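Protelomerase (Agrobacterium tumefaciens, PDB 4F43) generates and protects the hairpin ends of a linear chromosome, this chain being a large fragment of it that includes the telomere resolvase catalytic domain. Local coordinates at residues A[173-178]-A[204-210]; A[158-164]-A[213-217]. The protein carries 1 engineered substitution. The contacts are given in a common frame with arbitrary orientation. Numbering follows the deposited sequence.

The two contacts share helix 206-217 and use it at its two ends: contact 1 holds its N-terminal turn against the strand corner at 173-178, and contact 2 holds the last turn of the helix, 213-217, against 158-164. Along the chain, the 158-164 and 213-217 segments bracket the whole of contact 1. Their centres are 14 Å apart, and the two contacts touch where Ile178 CD1 packs 3.5 Å from Phe164 CD1. Both lie in the telomere resolvase catalytic domain but differ in their distance from the hairpin DNA: the nearest atom of contact 2 is about 5 Å from it, that of contact 1 about 16 Å.

Contact 1 (A[173-178]-A[204-210]); sequences VSKWSI and TRSETVL
Segment 173-178 is extended at 173-174, turns a corner at Lys175 and Trp176, and is extended again at 177-178. Segment 204-210 runs through Thr204 and the N-cap residue Arg205 into a helix from Ser206. The backbones come closest at Lys175 and Arg205, whose CA atoms are 5.1 Å apart.

Two hydrogen bonds join them, both from Ser206: its N donates to Lys175 O (2.9 Å), and its OG, in the p rotamer, to Ser174 O (2.6 Å). A first-turn amide lacks a helical acceptor, so the corner carbonyl suits it; serine is small enough to add its hydroxyl. Arg205 CA makes a CA-H...O contact to Lys175 O at 3.3 Å. Across the corner, Ser174 OG and Ser177 OG are hydrogen-bonded at 2.9 Å.

Apolar packing follows: Ile178 (p, t) puts CG2 3.7 Å from Leu210 CD1 and CD1 4.0 Å from Val209 CG1. Beyond the bonds, at the exposed corner, Trp176 CZ3 lies 3.6 Å from Thr204 CA, with Arg205 N over one ring face. Thr204 OG1 turns instead to Glu132.

Such a helix N-terminus, bound to strand-corner carbonyls, joins helix 206-217 to the catalytic domain's four-stranded antiparallel sheet.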
# COMPACT_ATOMS: atom_id res chain seq x y z
N VAL A 173 -17.07 -4.50 -25.37
CA VAL A 173 -16.13 -4.13 -24.32
C VAL A 173 -15.85 -2.64 -24.34
O VAL A 173 -16.10 -1.96 -25.34
CB VAL A 173 -14.80 -4.89 -24.47
CG1 VAL A 173 -15.05 -6.39 -24.50
CG2 VAL A 173 -14.06 -4.44 -25.72
N SER A 174 -15.33 -2.12 -23.24
CA SER A 174 -14.92 -0.73 -23.16
C SER A 174 -13.45 -0.62 -23.52
O SER A 174 -12.63 -1.42 -23.09
CB SER A 174 -15.17 -0.16 -21.76
OG SER A 174 -14.86 1.22 -21.71
N LYS A 175 -13.12 0.39 -24.33
CA LYS A 175 -11.75 0.56 -24.80
C LYS A 175 -10.84 1.14 -23.72
O LYS A 175 -9.66 0.80 -23.64
CB LYS A 175 -11.72 1.43 -26.06
CG LYS A 175 -10.36 1.53 -26.71
CD LYS A 175 -10.43 2.31 -28.01
CE LYS A 175 -9.08 2.32 -28.71
NZ LYS A 175 -9.13 3.03 -30.02
N TRP A 176 -11.40 2.02 -22.89
CA TRP A 176 -10.60 2.72 -21.90
C TRP A 176 -11.07 2.52 -20.46
O TRP A 176 -11.03 3.44 -19.65
CB TRP A 176 -10.54 4.22 -22.22
CG TRP A 176 -9.96 4.51 -23.57
CD1 TRP A 176 -10.64 4.58 -24.76
CD2 TRP A 176 -8.58 4.76 -23.88
NE1 TRP A 176 -9.76 4.86 -25.78
CE2 TRP A 176 -8.50 4.98 -25.27
CE3 TRP A 176 -7.42 4.83 -23.11
CZ2 TRP A 176 -7.29 5.26 -25.91
CZ3 TRP A 176 -6.22 5.10 -23.75
CH2 TRP A 176 -6.17 5.31 -25.13
N SER A 177 -11.51 1.30 -20.14
CA SER A 177 -11.89 0.95 -18.77
C SER A 177 -11.99 -0.56 -18.59
O SER A 177 -12.39 -1.28 -19.51
CB SER A 177 -13.21 1.61 -18.37
OG SER A 177 -14.32 0.92 -18.91
N ILE A 178 -11.63 -1.03 -17.40
CA ILE A 178 -11.73 -2.45 -17.06
C ILE A 178 -12.36 -2.62 -15.68
O ILE A 178 -12.72 -1.64 -15.03
CB ILE A 178 -10.34 -3.13 -17.06
CG1 ILE A 178 -9.45 -2.53 -15.97
CG2 ILE A 178 -9.68 -3.02 -18.42
CD1 ILE A 178 -8.05 -3.11 -15.93
N THR A 204 -4.43 2.85 -21.43
CA THR A 204 -4.22 2.27 -22.75
C THR A 204 -5.37 1.31 -23.02
O THR A 204 -6.13 1.00 -22.11
CB THR A 204 -2.87 1.53 -22.86
OG1 THR A 204 -2.60 1.21 -24.23
CG2 THR A 204 -2.89 0.26 -22.03
N ARG A 205 -5.50 0.85 -24.26
CA ARG A 205 -6.64 -0.01 -24.63
C ARG A 205 -6.74 -1.27 -23.77
O ARG A 205 -5.73 -1.91 -23.47
CB ARG A 205 -6.62 -0.34 -26.12
CG ARG A 205 -5.25 -0.39 -26.76
CD ARG A 205 -5.37 -0.34 -28.27
NE ARG A 205 -4.07 -0.31 -28.94
CZ ARG A 205 -3.49 -1.37 -29.49
NH1 ARG A 205 -4.08 -2.55 -29.46
NH2 ARG A 205 -2.30 -1.24 -30.08
N SER A 206 -7.97 -1.60 -23.39
CA SER A 206 -8.24 -2.66 -22.42
C SER A 206 -7.70 -4.04 -22.82
O SER A 206 -7.32 -4.83 -21.97
CB SER A 206 -9.74 -2.75 -22.14
OG SER A 206 -10.48 -2.88 -23.34
N GLU A 207 -7.68 -4.31 -24.12
CA GLU A 207 -7.21 -5.60 -24.63
C GLU A 207 -5.74 -5.82 -24.30
O GLU A 207 -5.33 -6.93 -23.96
CB GLU A 207 -7.43 -5.70 -26.14
CG GLU A 207 -8.88 -5.56 -26.58
CD GLU A 207 -9.31 -4.11 -26.75
OE1 GLU A 207 -8.44 -3.25 -26.97
OE2 GLU A 207 -10.53 -3.84 -26.65
N THR A 208 -4.95 -4.75 -24.39
CA THR A 208 -3.52 -4.82 -24.10
C THR A 208 -3.27 -5.11 -22.62
O THR A 208 -2.46 -5.98 -22.29
CB THR A 208 -2.82 -3.51 -24.49
OG1 THR A 208 -3.19 -3.14 -25.83
CG2 THR A 208 -1.31 -3.67 -24.41
N VAL A 209 -3.96 -4.39 -21.75
CA VAL A 209 -3.85 -4.59 -20.31
C VAL A 209 -4.28 -6.00 -19.92
O VAL A 209 -3.59 -6.68 -19.16
CB VAL A 209 -4.69 -3.57 -19.52
CG1 VAL A 209 -4.71 -3.92 -18.04
CG2 VAL A 209 -4.14 -2.17 -19.73
N LEU A 210 -5.42 -6.43 -20.46
CA LEU A 210 -5.95 -7.76 -20.19
C LEU A 210 -4.98 -8.85 -20.64
O LEU A 210 -4.79 -9.85 -19.95
CB LEU A 210 -7.31 -7.94 -20.88
CG LEU A 210 -8.55 -7.66 -20.03
CD1 LEU A 210 -8.41 -6.35 -19.27
CD2 LEU A 210 -9.80 -7.65 -20.90

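Contact 2 (A[158-164]-A[213-217]); sequences VFTQAEF and YKRLR
The segment 158-164 begins in helix, with a wider π-type turn over 158-161, and is an extended loop by Ala162-Phe164; 213-217 is regular helix, with Arg217 N bonded to Tyr213 O at 2.9 Å. The contact ties the end of helix 155-161 and the loop leading into strand 165-169 to the last turn of helix 206-217, within the catalytic domain. The CA atoms pair at 8.5 Å for Phe159 and Leu216 and at 7.5 Å for Phe164 and Tyr213, so side chains must bridge the gap.

Tyr213 does most of this. With chi1 in t and chi2 at 76°, it extends toward the loop and its OH donates a very short 2.5 Å hydrogen bond to Ala162 O. Phe164 (chi1 m, chi2 -65°) directs a ring edge at the Tyr213 face in a T-shaped stack: planes at 80°, centroids 5.0 Å apart, Phe164 CD2 3.4 Å from Tyr213 CD1. Ala162 is small enough for the phenol to lie close, its CB 4.4 Å from Tyr213 CE1.

One turn on, Arg217 folds back through chi1 -87°, chi2 -70°, chi3 150° and chi4 -97°, bringing NH2 2.9 Å from Phe159 O in a weak hydrogen bond. Val158 O is 3.1 Å from the same NH2, but at an angle too poor for bonding. Leu216 (t, p) fills the space between the helices, its CD2 4.0 Å from Val158 O; Leu147 of helix 140-151 touches both Leu216 and Val158. Phe159 points away and stacks edge-to-face with Trp225.

Both acceptors are uncharged main-chain carbonyls, so the guanidinium makes no salt bridge across this contact, and the bonds depend on where the backbone places Ala162 O and Phe159 O.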
# COMPACT_ATOMS: atom_id res chain seq x y z
N VAL A 158 -1.59 -5.56 -7.60
CA VAL A 158 -1.14 -5.99 -8.92
C VAL A 158 -0.46 -7.35 -8.90
O VAL A 158 -0.86 -8.26 -9.63
CB VAL A 158 -0.17 -4.95 -9.55
CG1 VAL A 158 0.47 -5.52 -10.80
CG2 VAL A 158 -0.89 -3.65 -9.85
N PHE A 159 0.57 -7.48 -8.08
CA PHE A 159 1.38 -8.69 -8.07
C PHE A 159 0.72 -9.89 -7.38
O PHE A 159 0.99 -11.03 -7.74
CB PHE A 159 2.75 -8.43 -7.42
CG PHE A 159 3.66 -7.57 -8.25
CD1 PHE A 159 4.27 -8.09 -9.39
CD2 PHE A 159 3.93 -6.26 -7.90
CE1 PHE A 159 5.12 -7.31 -10.15
CE2 PHE A 159 4.77 -5.48 -8.65
CZ PHE A 159 5.37 -6.00 -9.78
N THR A 160 -0.14 -9.63 -6.40
CA THR A 160 -0.63 -10.73 -5.56
C THR A 160 -2.12 -11.09 -5.69
O THR A 160 -2.47 -12.26 -5.57
CB THR A 160 -0.30 -10.49 -4.07
OG1 THR A 160 -1.07 -9.39 -3.57
CG2 THR A 160 1.18 -10.19 -3.89
N GLN A 161 -2.98 -10.11 -5.92
CA GLN A 161 -4.42 -10.38 -5.81
C GLN A 161 -5.34 -9.54 -6.70
O GLN A 161 -6.47 -9.25 -6.31
CB GLN A 161 -4.85 -10.24 -4.34
CG GLN A 161 -4.50 -8.89 -3.73
CD GLN A 161 -4.83 -8.83 -2.25
OE1 GLN A 161 -5.02 -9.86 -1.60
NE2 GLN A 161 -4.89 -7.62 -1.71
N ALA A 162 -4.88 -9.18 -7.88
CA ALA A 162 -5.72 -8.44 -8.82
C ALA A 162 -6.51 -9.38 -9.72
O ALA A 162 -6.03 -10.44 -10.11
CB ALA A 162 -4.88 -7.48 -9.65
N GLU A 163 -7.73 -8.98 -10.05
CA GLU A 163 -8.57 -9.74 -10.97
C GLU A 163 -9.20 -8.81 -12.00
O GLU A 163 -10.34 -8.37 -11.84
CB GLU A 163 -9.67 -10.49 -10.22
CG GLU A 163 -9.18 -11.43 -9.14
CD GLU A 163 -10.29 -11.87 -8.20
OE1 GLU A 163 -9.98 -12.48 -7.16
OE2 GLU A 163 -11.47 -11.60 -8.51
N PHE A 164 -8.46 -8.52 -13.06
CA PHE A 164 -8.95 -7.63 -14.11
C PHE A 164 -9.84 -8.37 -15.10
O PHE A 164 -9.48 -9.44 -15.59
CB PHE A 164 -7.79 -6.95 -14.83
CG PHE A 164 -6.84 -6.23 -13.91
CD1 PHE A 164 -7.26 -5.12 -13.18
CD2 PHE A 164 -5.53 -6.65 -13.77
CE1 PHE A 164 -6.39 -4.46 -12.34
CE2 PHE A 164 -4.66 -5.99 -12.93
CZ PHE A 164 -5.09 -4.89 -12.21
N TYR A 213 -1.87 -8.86 -18.34
CA TYR A 213 -2.24 -9.44 -17.05
C TYR A 213 -2.38 -10.96 -17.17
O TYR A 213 -1.93 -11.70 -16.30
CB TYR A 213 -3.54 -8.83 -16.55
CG TYR A 213 -4.17 -9.58 -15.40
CD1 TYR A 213 -3.65 -9.49 -14.11
CD2 TYR A 213 -5.28 -10.39 -15.59
CE1 TYR A 213 -4.22 -10.18 -13.06
CE2 TYR A 213 -5.86 -11.08 -14.55
CZ TYR A 213 -5.33 -10.97 -13.28
OH TYR A 213 -5.90 -11.66 -12.24
N LYS A 214 -3.01 -11.40 -18.26
CA LYS A 214 -3.20 -12.83 -18.50
C LYS A 214 -1.86 -13.53 -18.64
O LYS A 214 -1.71 -14.69 -18.25
CB LYS A 214 -4.05 -13.05 -19.75
CG LYS A 214 -4.72 -14.41 -19.80
CD LYS A 214 -5.63 -14.61 -18.60
CE LYS A 214 -6.28 -15.99 -18.62
NZ LYS A 214 -7.15 -16.20 -17.43
N ARG A 215 -0.88 -12.82 -19.19
CA ARG A 215 0.48 -13.35 -19.29
C ARG A 215 1.17 -13.33 -17.93
O ARG A 215 1.90 -14.25 -17.58
CB ARG A 215 1.30 -12.53 -20.29
CG ARG A 215 0.84 -12.68 -21.73
CD ARG A 215 1.55 -11.67 -22.62
NE ARG A 215 3.00 -11.79 -22.53
CZ ARG A 215 3.84 -10.77 -22.71
NH1 ARG A 215 3.37 -9.56 -22.98
NH2 ARG A 215 5.15 -10.97 -22.60
N LEU A 216 0.92 -12.26 -17.17
CA LEU A 216 1.50 -12.09 -15.84
C LEU A 216 1.11 -13.22 -14.90
O LEU A 216 1.94 -13.75 -14.17
CB LEU A 216 1.06 -10.76 -15.24
CG LEU A 216 1.35 -10.55 -13.75
CD1 LEU A 216 2.81 -10.23 -13.50
CD2 LEU A 216 0.44 -9.47 -13.17
N ARG A 217 -0.17 -13.59 -14.93
CA ARG A 217 -0.70 -14.59 -14.01
C ARG A 217 -0.20 -16.01 -14.28
O ARG A 217 0.09 -16.76 -13.35
CB ARG A 217 -2.23 -14.56 -14.02
CG ARG A 217 -2.82 -13.56 -13.05
CD ARG A 217 -2.59 -14.00 -11.62
NE ARG A 217 -2.48 -12.88 -10.69
CZ ARG A 217 -1.32 -12.37 -10.28
NH1 ARG A 217 -0.18 -12.89 -10.70
NH2 ARG A 217 -1.31 -11.35 -9.44